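Local coordinates for protein extracellular invertase (Aspergillus kawachii, PDB 5XH8) that hydrolyses beta-fructofuranosides and, with high transfructosylation activity, transfers fructosyl units, probably building fructooligosaccharides such as 1-kestose from sucrose, at residues A[234-240]-A[306-311]; A[313-317]-A[520-524]; A[369-374]-A[550-554]; A[500-506]-A[561-567]. Numbering follows the deposited sequence.

Contact 1 of 4, residues A[234-240]-A[306-311]; sequences WGNGTWA and PNMAGF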
# COMPACT_ATOMS: atom_id res chain seq x y z
N TRP A 234 0.22 -12.65 32.85
CA TRP A 234 0.74 -13.97 33.23
C TRP A 234 0.59 -14.13 34.75
O TRP A 234 1.01 -13.24 35.53
CB TRP A 234 2.21 -14.09 32.85
CG TRP A 234 2.79 -15.43 33.11
CD1 TRP A 234 3.83 -15.71 33.95
CD2 TRP A 234 2.37 -16.67 32.55
NE1 TRP A 234 4.09 -17.06 33.94
CE2 TRP A 234 3.21 -17.67 33.08
CE3 TRP A 234 1.38 -17.03 31.62
CZ2 TRP A 234 3.08 -19.03 32.73
CZ3 TRP A 234 1.25 -18.38 31.27
CH2 TRP A 234 2.10 -19.36 31.82
N GLY A 235 -0.02 -15.25 35.16
CA GLY A 235 -0.32 -15.49 36.59
C GLY A 235 -1.23 -14.40 37.12
O GLY A 235 -2.26 -14.12 36.54
N ASN A 236 -0.83 -13.76 38.21
CA ASN A 236 -1.59 -12.65 38.79
C ASN A 236 -0.90 -11.28 38.68
O ASN A 236 -1.22 -10.37 39.45
CB ASN A 236 -1.86 -12.95 40.27
CG ASN A 236 -0.58 -13.04 41.09
OD1 ASN A 236 0.53 -12.81 40.59
ND2 ASN A 236 -0.73 -13.40 42.35
N GLY A 237 0.05 -11.14 37.75
CA GLY A 237 0.71 -9.85 37.52
C GLY A 237 1.96 -9.65 38.33
O GLY A 237 2.53 -8.57 38.32
N THR A 238 2.42 -10.69 39.04
CA THR A 238 3.55 -10.56 39.95
C THR A 238 4.86 -10.64 39.21
O THR A 238 5.74 -9.83 39.44
CB THR A 238 3.53 -11.67 41.03
OG1 THR A 238 2.27 -11.67 41.70
CG2 THR A 238 4.62 -11.47 42.06
N TRP A 239 5.01 -11.64 38.34
CA TRP A 239 6.33 -12.02 37.82
C TRP A 239 6.68 -11.51 36.40
O TRP A 239 7.85 -11.52 36.01
CB TRP A 239 6.48 -13.55 37.88
CG TRP A 239 6.36 -14.08 39.31
CD1 TRP A 239 5.27 -14.66 39.89
CD2 TRP A 239 7.38 -14.02 40.33
NE1 TRP A 239 5.55 -14.99 41.21
CE2 TRP A 239 6.83 -14.61 41.50
CE3 TRP A 239 8.70 -13.54 40.37
CZ2 TRP A 239 7.55 -14.71 42.69
CZ3 TRP A 239 9.42 -13.65 41.56
CH2 TRP A 239 8.84 -14.23 42.71
N ALA A 240 5.68 -11.12 35.62
CA ALA A 240 5.89 -10.81 34.19
C ALA A 240 4.99 -9.70 33.69
O ALA A 240 4.46 -9.76 32.58
CB ALA A 240 5.73 -12.07 33.37
N PRO A 306 2.33 -20.06 26.16
CA PRO A 306 3.26 -19.71 27.23
C PRO A 306 3.26 -20.68 28.42
O PRO A 306 2.19 -21.00 28.95
CB PRO A 306 2.77 -18.34 27.70
CG PRO A 306 2.07 -17.76 26.53
CD PRO A 306 1.43 -18.93 25.84
N ASN A 307 4.44 -21.10 28.87
CA ASN A 307 4.56 -21.90 30.11
C ASN A 307 5.32 -21.23 31.25
O ASN A 307 5.27 -21.72 32.38
CB ASN A 307 5.13 -23.29 29.82
CG ASN A 307 6.37 -23.24 28.97
OD1 ASN A 307 7.20 -22.33 29.09
ND2 ASN A 307 6.49 -24.21 28.08
N MET A 308 6.03 -20.14 30.95
CA MET A 308 6.63 -19.28 31.97
C MET A 308 7.04 -17.94 31.32
O MET A 308 7.16 -17.84 30.10
CB MET A 308 7.84 -19.95 32.64
CG MET A 308 8.91 -20.47 31.69
SD MET A 308 10.34 -21.21 32.50
CE MET A 308 11.42 -21.64 31.15
N ALA A 309 7.24 -16.92 32.15
CA ALA A 309 7.57 -15.60 31.64
C ALA A 309 8.17 -14.73 32.74
O ALA A 309 7.94 -14.96 33.96
CB ALA A 309 6.33 -14.93 31.08
N GLY A 310 8.96 -13.75 32.30
CA GLY A 310 9.63 -12.83 33.21
C GLY A 310 10.02 -11.57 32.49
O GLY A 310 9.51 -11.29 31.39
N PHE A 311 10.94 -10.81 33.09
CA PHE A 311 11.46 -9.58 32.49
C PHE A 311 12.86 -9.85 31.95
O PHE A 311 13.69 -10.45 32.64
CB PHE A 311 11.50 -8.45 33.51
CG PHE A 311 10.18 -7.80 33.77
CD1 PHE A 311 9.27 -8.37 34.65
CD2 PHE A 311 9.85 -6.59 33.15
CE1 PHE A 311 8.05 -7.77 34.89
CE2 PHE A 311 8.62 -5.97 33.40
CZ PHE A 311 7.72 -6.57 34.28
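Aromatic and apolar packing dominates here, and no hydrogen bond joins the two segments. The broad indole of Trp234 does most of the work: Ala309 CB sits over its five-membered ring, 4.1 Å from the centroid, in a CH-pi contact for which a methyl is small enough, while Trp234 CZ3 lies 3.9 Å from Pro306 CB. Ala240 and Ala309 meet CB to CB at 3.7 Å, and their small side chains let Ala240 and Gly310 approach to 4.4 Å between CA atoms. Polar contacts are secondary: Gly310 CA points a CA-H...O contact at Trp239 O (3.6 Å). Trp234 NE1 finds its partner elsewhere, in Ala395 O. Within 234-240, a type II' turn, with Gly235 at positive phi and Gly237 N bonded to Trp234 O (3.2 Å), swings the chain round. The segment is part of the connection from strand 219-227 to strand 247-248, between successive blades of the GH32 beta-propeller, and it packs on strand 302-311, which pairs with strand 286-298 in the later blade.

Contact 2 of 4, residues A[313-317]-A[520-524]; sequences DWGFS and EAGKL. With NA (sodium ion), chain B.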
# COMPACT_ATOMS: atom_id res chain seq x y z
N ASP A 313 14.52 -7.16 31.24
CA ASP A 313 15.09 -6.11 32.09
C ASP A 313 13.96 -5.42 32.83
O ASP A 313 12.98 -4.99 32.22
CB ASP A 313 15.93 -5.07 31.31
CG ASP A 313 16.82 -4.25 32.25
OD1 ASP A 313 16.31 -3.30 32.87
OD2 ASP A 313 18.01 -4.60 32.40
N TRP A 314 14.12 -5.33 34.16
CA TRP A 314 13.12 -4.73 35.05
C TRP A 314 13.12 -3.21 35.03
O TRP A 314 12.23 -2.59 35.63
CB TRP A 314 13.28 -5.25 36.51
CG TRP A 314 12.80 -6.65 36.74
CD1 TRP A 314 13.52 -7.80 36.58
CD2 TRP A 314 11.51 -7.04 37.18
NE1 TRP A 314 12.75 -8.89 36.88
CE2 TRP A 314 11.51 -8.45 37.27
CE3 TRP A 314 10.34 -6.34 37.52
CZ2 TRP A 314 10.39 -9.17 37.67
CZ3 TRP A 314 9.23 -7.05 37.93
CH2 TRP A 314 9.26 -8.46 37.99
N GLY A 315 14.10 -2.58 34.37
CA GLY A 315 14.16 -1.11 34.31
C GLY A 315 12.90 -0.48 33.75
O GLY A 315 12.32 -0.97 32.76
N PHE A 316 12.42 0.56 34.41
CA PHE A 316 11.28 1.35 33.92
C PHE A 316 11.55 1.83 32.47
O PHE A 316 10.69 1.67 31.61
CB PHE A 316 10.98 2.52 34.87
CG PHE A 316 9.80 3.36 34.47
CD1 PHE A 316 9.94 4.39 33.51
CD2 PHE A 316 8.55 3.16 35.05
CE1 PHE A 316 8.87 5.18 33.14
CE2 PHE A 316 7.47 3.94 34.68
CZ PHE A 316 7.63 4.96 33.73
N SER A 317 12.77 2.32 32.23
CA SER A 317 13.17 2.89 30.94
C SER A 317 13.74 1.85 29.96
O SER A 317 14.14 2.20 28.85
CB SER A 317 14.18 4.03 31.17
OG SER A 317 13.57 5.09 31.92
N GLU A 520 13.66 2.21 41.37
CA GLU A 520 13.54 1.15 40.37
C GLU A 520 13.51 -0.13 41.18
O GLU A 520 14.15 -0.21 42.24
CB GLU A 520 14.75 1.14 39.42
CG GLU A 520 14.91 2.41 38.56
CD GLU A 520 14.34 2.32 37.13
OE1 GLU A 520 13.53 1.42 36.84
OE2 GLU A 520 14.68 3.20 36.30
N ALA A 521 12.77 -1.12 40.68
CA ALA A 521 12.63 -2.39 41.37
C ALA A 521 12.39 -3.52 40.40
O ALA A 521 11.73 -3.33 39.38
CB ALA A 521 11.45 -2.31 42.35
N GLY A 522 12.92 -4.70 40.74
CA GLY A 522 12.52 -5.95 40.10
C GLY A 522 12.45 -7.15 41.05
O GLY A 522 13.22 -7.23 41.99
N LYS A 523 11.52 -8.06 40.77
CA LYS A 523 11.33 -9.29 41.55
C LYS A 523 12.44 -10.29 41.29
O LYS A 523 12.82 -10.53 40.14
CB LYS A 523 10.03 -9.99 41.17
CG LYS A 523 8.77 -9.19 41.46
CD LYS A 523 8.37 -9.26 42.92
CE LYS A 523 7.93 -10.65 43.33
NZ LYS A 523 7.08 -10.55 44.54
N LEU A 524 12.95 -10.88 42.38
CA LEU A 524 13.91 -11.97 42.30
C LEU A 524 13.65 -12.93 43.48
O LEU A 524 13.78 -12.51 44.62
CB LEU A 524 15.33 -11.44 42.38
CG LEU A 524 16.43 -12.52 42.42
CD1 LEU A 524 16.45 -13.36 41.15
CD2 LEU A 524 17.77 -11.87 42.68
NA NA B . 10.64 -1.14 31.09
O HOH W 1 10.64 -3.44 31.82
O HOH W 2 12.03 -0.61 37.79
O HOH W 3 15.14 2.15 33.82
O HOH W 4 13.65 5.10 34.62
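This contact bridges the two domains of a GH32 enzyme: a loop of the five-bladed beta-propeller, 313-317, meets strand 520-523 of the C-terminal beta-sandwich. Trp314 gives up the most surface. Its indole lies flat on the strand backbone, with Gly522 CA 3.3 Å from Trp314 CD2 and Lys523 N 3.5 Å from Trp314 CZ2, both over the ring face. Glycine suits position 522, because a CB there would run into Trp314 CG. Lys523 adds its aliphatic portion, CG lying 3.6 Å from Trp314 CH2, while its NZ turns away to Asn495 O.

Glu520 provides the polar half. Its long side chain reaches the loop, where OE1 accepts a nearly straight hydrogen bond from Phe316 N (2.8 Å); OE2 is engaged by Thr563 and by two waters, which reach Ser317 N and Ser317 OG. Another water accepts from Ala521 N at 3.0 Å. The loop is shaped by an Asx turn, Gly315 N donating to Asp313 OD1 (2.8 Å), and a CB on Gly315 would clash with that oxygen. So held, the loop turns carbonyls to the sodium ion, whose site also includes His287 and Ser318. The metal is coordinated by Gly315 O at 2.4 Å, by Phe316 O at 2.9 Å and by a water at 2.4 Å; that water also donates to Asp313 O at 2.8 Å.

Contact 3 of 4, residues A[369-374]-A[550-554]; sequences TLLLPR and VLEVY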
# COMPACT_ATOMS: atom_id res chain seq x y z
N THR A 369 20.79 5.02 25.44
CA THR A 369 21.83 4.06 25.14
C THR A 369 21.19 2.70 24.94
O THR A 369 20.03 2.51 25.33
CB THR A 369 22.86 3.98 26.29
OG1 THR A 369 23.97 3.17 25.91
CG2 THR A 369 22.24 3.42 27.56
N LEU A 370 21.93 1.78 24.31
CA LEU A 370 21.60 0.37 24.43
C LEU A 370 22.31 -0.14 25.66
O LEU A 370 23.37 0.38 26.06
CB LEU A 370 22.09 -0.42 23.21
CG LEU A 370 21.56 -0.01 21.84
CD1 LEU A 370 21.87 -1.07 20.79
CD2 LEU A 370 20.07 0.28 21.89
N LEU A 371 21.73 -1.18 26.26
CA LEU A 371 22.41 -1.89 27.35
C LEU A 371 23.48 -2.85 26.80
O LEU A 371 23.62 -3.02 25.57
CB LEU A 371 21.39 -2.61 28.21
CG LEU A 371 20.33 -1.67 28.82
CD1 LEU A 371 19.39 -2.47 29.71
CD2 LEU A 371 20.98 -0.53 29.59
N LEU A 372 24.27 -3.43 27.69
CA LEU A 372 25.32 -4.35 27.30
C LEU A 372 24.69 -5.54 26.51
O LEU A 372 23.59 -5.99 26.85
CB LEU A 372 26.04 -4.93 28.53
CG LEU A 372 26.72 -3.96 29.50
CD1 LEU A 372 27.08 -4.72 30.77
CD2 LEU A 372 27.92 -3.31 28.82
N PRO A 373 25.38 -6.04 25.48
CA PRO A 373 24.84 -7.21 24.80
C PRO A 373 24.69 -8.35 25.79
O PRO A 373 25.60 -8.55 26.63
CB PRO A 373 25.92 -7.55 23.76
CG PRO A 373 27.17 -6.88 24.26
CD PRO A 373 26.70 -5.65 24.96
N ARG A 374 23.57 -9.07 25.71
CA ARG A 374 23.30 -10.17 26.64
C ARG A 374 23.14 -11.50 25.87
O ARG A 374 22.45 -11.56 24.84
CB ARG A 374 22.05 -9.89 27.45
CG ARG A 374 22.22 -8.73 28.41
CD ARG A 374 20.95 -8.28 29.08
NE ARG A 374 21.26 -7.10 29.90
CZ ARG A 374 20.39 -6.36 30.57
NH1 ARG A 374 19.09 -6.62 30.54
NH2 ARG A 374 20.83 -5.33 31.28
N VAL A 550 25.11 4.90 33.48
CA VAL A 550 24.36 3.70 33.18
C VAL A 550 24.63 2.65 34.25
O VAL A 550 25.75 2.19 34.37
CB VAL A 550 24.74 3.13 31.80
CG1 VAL A 550 23.90 1.90 31.49
CG2 VAL A 550 24.57 4.18 30.73
N LEU A 551 23.61 2.27 35.01
CA LEU A 551 23.69 1.19 35.97
C LEU A 551 22.96 -0.05 35.45
O LEU A 551 21.78 0.02 35.12
CB LEU A 551 23.08 1.60 37.33
CG LEU A 551 22.93 0.47 38.38
CD1 LEU A 551 24.25 -0.17 38.78
CD2 LEU A 551 22.20 1.01 39.60
N GLU A 552 23.67 -1.17 35.41
CA GLU A 552 23.06 -2.47 35.16
C GLU A 552 23.32 -3.39 36.36
O GLU A 552 24.47 -3.60 36.77
CB GLU A 552 23.61 -3.07 33.87
CG GLU A 552 23.29 -2.22 32.63
CD GLU A 552 23.62 -2.89 31.30
OE1 GLU A 552 23.44 -4.11 31.18
OE2 GLU A 552 24.04 -2.18 30.35
N VAL A 553 22.23 -3.92 36.90
CA VAL A 553 22.26 -4.84 38.02
C VAL A 553 21.87 -6.23 37.53
O VAL A 553 20.75 -6.43 37.06
CB VAL A 553 21.27 -4.38 39.10
CG1 VAL A 553 21.31 -5.32 40.31
CG2 VAL A 553 21.57 -2.94 39.52
N TYR A 554 22.80 -7.18 37.63
CA TYR A 554 22.57 -8.58 37.34
C TYR A 554 22.57 -9.43 38.63
O TYR A 554 23.33 -9.15 39.58
CB TYR A 554 23.65 -9.11 36.41
CG TYR A 554 23.72 -8.43 35.04
CD1 TYR A 554 24.41 -7.23 34.85
CD2 TYR A 554 23.11 -9.02 33.93
CE1 TYR A 554 24.47 -6.62 33.60
CE2 TYR A 554 23.18 -8.44 32.66
CZ TYR A 554 23.84 -7.23 32.50
OH TYR A 554 23.90 -6.68 31.23
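Buried charge at the interface of propeller and sandwich must be paid for, and here nearly every polar group has a partner. Glu552 OE2 accepts from Leu372 N (2.9 Å) and also bonds His31, whereas Glu552 OE1 forms a salt bridge with Arg374 NH2 (2.9 Å) and takes a weak hydrogen bond from Tyr554 OH (2.6 Å). That same Tyr554 OH receives Arg374 NE at 3.0 Å. Glu552 OE1 and Tyr554 OH both lie at the edge of the guanidinium, near its plane, as its N-H groups require. The planar guanidinium, with several N-H donors, suits this crowded spot: NH1 pairs with Asp313 and NH2 also binds Ser562. Apolar contacts flank the network, Thr369 CG2 on Val550 CG2 (4.0 Å) and Leu371 CD2 on Val550 CG1 (4.2 Å). The segments run in nearly the same direction, 19° apart, but every hydrogen bond across involves a side chain. Strand 366-385 belongs to a sheet of the propeller domain, beside strands 341-348 and 408-418, while strand 550-555 pairs with 534-547 and 559-564 in the sandwich.

Contact 4 of 4, residues A[500-506]-A[561-567]; sequences VDRSNTS and LSTWVRS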
# COMPACT_ATOMS: atom_id res chain seq x y z
N VAL A 500 16.64 -0.20 43.52
CA VAL A 500 17.61 0.87 43.37
C VAL A 500 16.92 2.12 43.93
O VAL A 500 15.95 2.63 43.34
CB VAL A 500 18.07 1.08 41.91
CG1 VAL A 500 19.19 2.11 41.86
CG2 VAL A 500 18.55 -0.22 41.29
N ASP A 501 17.39 2.57 45.08
CA ASP A 501 16.95 3.85 45.66
C ASP A 501 17.76 5.00 45.06
O ASP A 501 18.99 5.10 45.25
CB ASP A 501 17.13 3.81 47.18
CG ASP A 501 16.66 5.09 47.88
OD1 ASP A 501 16.30 6.12 47.24
OD2 ASP A 501 16.68 5.04 49.11
N ARG A 502 17.07 5.88 44.34
CA ARG A 502 17.69 7.02 43.67
C ARG A 502 17.31 8.38 44.27
O ARG A 502 17.67 9.44 43.72
CB ARG A 502 17.35 6.97 42.16
CG ARG A 502 17.99 5.79 41.43
CD ARG A 502 17.85 5.89 39.92
NE ARG A 502 16.44 6.00 39.54
CZ ARG A 502 15.98 6.46 38.37
NH1 ARG A 502 16.79 6.83 37.39
NH2 ARG A 502 14.66 6.52 38.19
N SER A 503 16.62 8.37 45.41
CA SER A 503 16.21 9.63 46.05
C SER A 503 17.38 10.60 46.30
O SER A 503 17.19 11.79 46.20
CB SER A 503 15.46 9.36 47.35
OG SER A 503 16.27 8.64 48.26
N ASN A 504 18.59 10.09 46.56
CA ASN A 504 19.77 10.93 46.83
C ASN A 504 20.86 10.88 45.75
O ASN A 504 21.94 11.44 45.96
CB ASN A 504 20.36 10.51 48.20
CG ASN A 504 21.30 11.55 48.81
OD1 ASN A 504 22.41 11.21 49.26
ND2 ASN A 504 20.87 12.79 48.84
N THR A 505 20.58 10.22 44.61
CA THR A 505 21.59 9.90 43.59
C THR A 505 22.21 11.15 42.98
O THR A 505 23.43 11.21 42.80
CB THR A 505 21.00 9.02 42.44
OG1 THR A 505 20.69 7.72 42.94
CG2 THR A 505 21.96 8.88 41.26
N SER A 506 21.36 12.13 42.65
CA SER A 506 21.75 13.28 41.83
C SER A 506 21.48 14.64 42.47
O SER A 506 20.33 15.04 42.59
CB SER A 506 21.03 13.24 40.49
OG SER A 506 21.53 14.27 39.66
N LEU A 561 18.27 -5.57 35.94
CA LEU A 561 17.57 -4.33 36.24
C LEU A 561 18.51 -3.16 35.93
O LEU A 561 19.60 -3.07 36.53
CB LEU A 561 17.16 -4.28 37.70
CG LEU A 561 16.60 -2.96 38.27
CD1 LEU A 561 15.38 -2.49 37.53
CD2 LEU A 561 16.23 -3.16 39.73
N SER A 562 18.11 -2.27 35.03
CA SER A 562 18.99 -1.19 34.57
C SER A 562 18.32 0.16 34.63
O SER A 562 17.12 0.28 34.43
CB SER A 562 19.51 -1.48 33.16
OG SER A 562 19.90 -2.83 33.05
N THR A 563 19.12 1.19 34.90
CA THR A 563 18.58 2.52 35.13
C THR A 563 19.65 3.58 34.95
O THR A 563 20.80 3.26 34.66
CB THR A 563 17.92 2.62 36.52
OG1 THR A 563 17.25 3.88 36.66
CG2 THR A 563 18.99 2.46 37.64
N TRP A 564 19.24 4.85 35.11
CA TRP A 564 20.12 6.01 35.04
C TRP A 564 20.53 6.46 36.45
O TRP A 564 19.66 6.67 37.31
CB TRP A 564 19.43 7.17 34.31
CG TRP A 564 19.13 6.87 32.88
CD1 TRP A 564 17.92 6.56 32.35
CD2 TRP A 564 20.07 6.83 31.81
NE1 TRP A 564 18.05 6.31 30.99
CE2 TRP A 564 19.36 6.49 30.64
CE3 TRP A 564 21.44 7.09 31.71
CZ2 TRP A 564 19.98 6.35 29.38
CZ3 TRP A 564 22.08 6.94 30.45
CH2 TRP A 564 21.33 6.58 29.31
N VAL A 565 21.83 6.60 36.67
CA VAL A 565 22.36 7.10 37.94
C VAL A 565 23.19 8.35 37.68
O VAL A 565 24.39 8.30 37.50
CB VAL A 565 23.11 6.02 38.75
CG1 VAL A 565 22.10 5.07 39.37
CG2 VAL A 565 24.13 5.24 37.93
N ARG A 566 22.51 9.49 37.63
CA ARG A 566 23.11 10.70 37.11
C ARG A 566 23.73 11.55 38.25
O ARG A 566 23.31 12.68 38.49
CB ARG A 566 22.09 11.44 36.24
CG ARG A 566 21.86 10.70 34.91
CD ARG A 566 21.17 11.48 33.76
NE ARG A 566 19.78 11.17 33.79
CZ ARG A 566 19.02 10.59 32.86
NH1 ARG A 566 19.37 10.31 31.60
NH2 ARG A 566 17.78 10.39 33.25
N SER A 567 24.76 11.00 38.90
CA SER A 567 25.48 11.73 39.95
C SER A 567 26.30 12.86 39.32
O SER A 567 26.86 12.72 38.22
CB SER A 567 26.36 10.79 40.80
OG SER A 567 27.54 10.41 40.11
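Val500, on strand 497-501, opens with apolar packing: its CG2 lies 4.1 Å from Leu561 CD2 and its CG1 4.2 Å from Thr563 CG2, as beta-branched and leucine side chains fill the gap between two sheets. Asp501 OD1 turns to its own segment, accepting from Ser503 N (2.9 Å) in an Asx turn and from Ser503 OG (2.7 Å). Arg502 spans the gap: NH1 donates to Trp564 O (2.9 Å), while NH2 pairs with Asp516 and NE with Ser518 O, so the buried charge is well served. After a turn in which Thr505 N meets Arg502 O (3.1 Å), Thr505 lays CG2 3.8 Å from Val565 CA, its hydroxyl going to Thr487. Ser506 finishes with OG donating to Arg566 O (2.7 Å), where an inverse gamma turn centred on Arg566 bends the chain. Strand 497-501, between 487-492 and 520-523, thus faces strand 559-564, partner of 550-555, across the two sheets of the C-terminal beta-sandwich.

How the contacts relate
Contact 3 lies deepest, about 7 Å between its centre and that of the chain, and has the densest charge network; contact 2, partly exposed, adds waters and a metal. Contacts 1 and 4, also buried but farther out, each stay inside one domain, the propeller and the sandwich respectively, and contact 1 relies mainly on aromatic and apolar packing, with no hydrogen bond between its segments. Contacts 2, 3 and 4 interlock. Asp313 OD2 of contact 2 reaches Arg374 NH1 of contact 3 (3.0 Å), and Glu520 of contact 2 holds Thr563 of contact 4. Contacts 3 and 4 share a sheet through neighbouring strands 550-555 and 559-564. Contact 1 joins only contact 2, by packing such as Trp239 against Lys523.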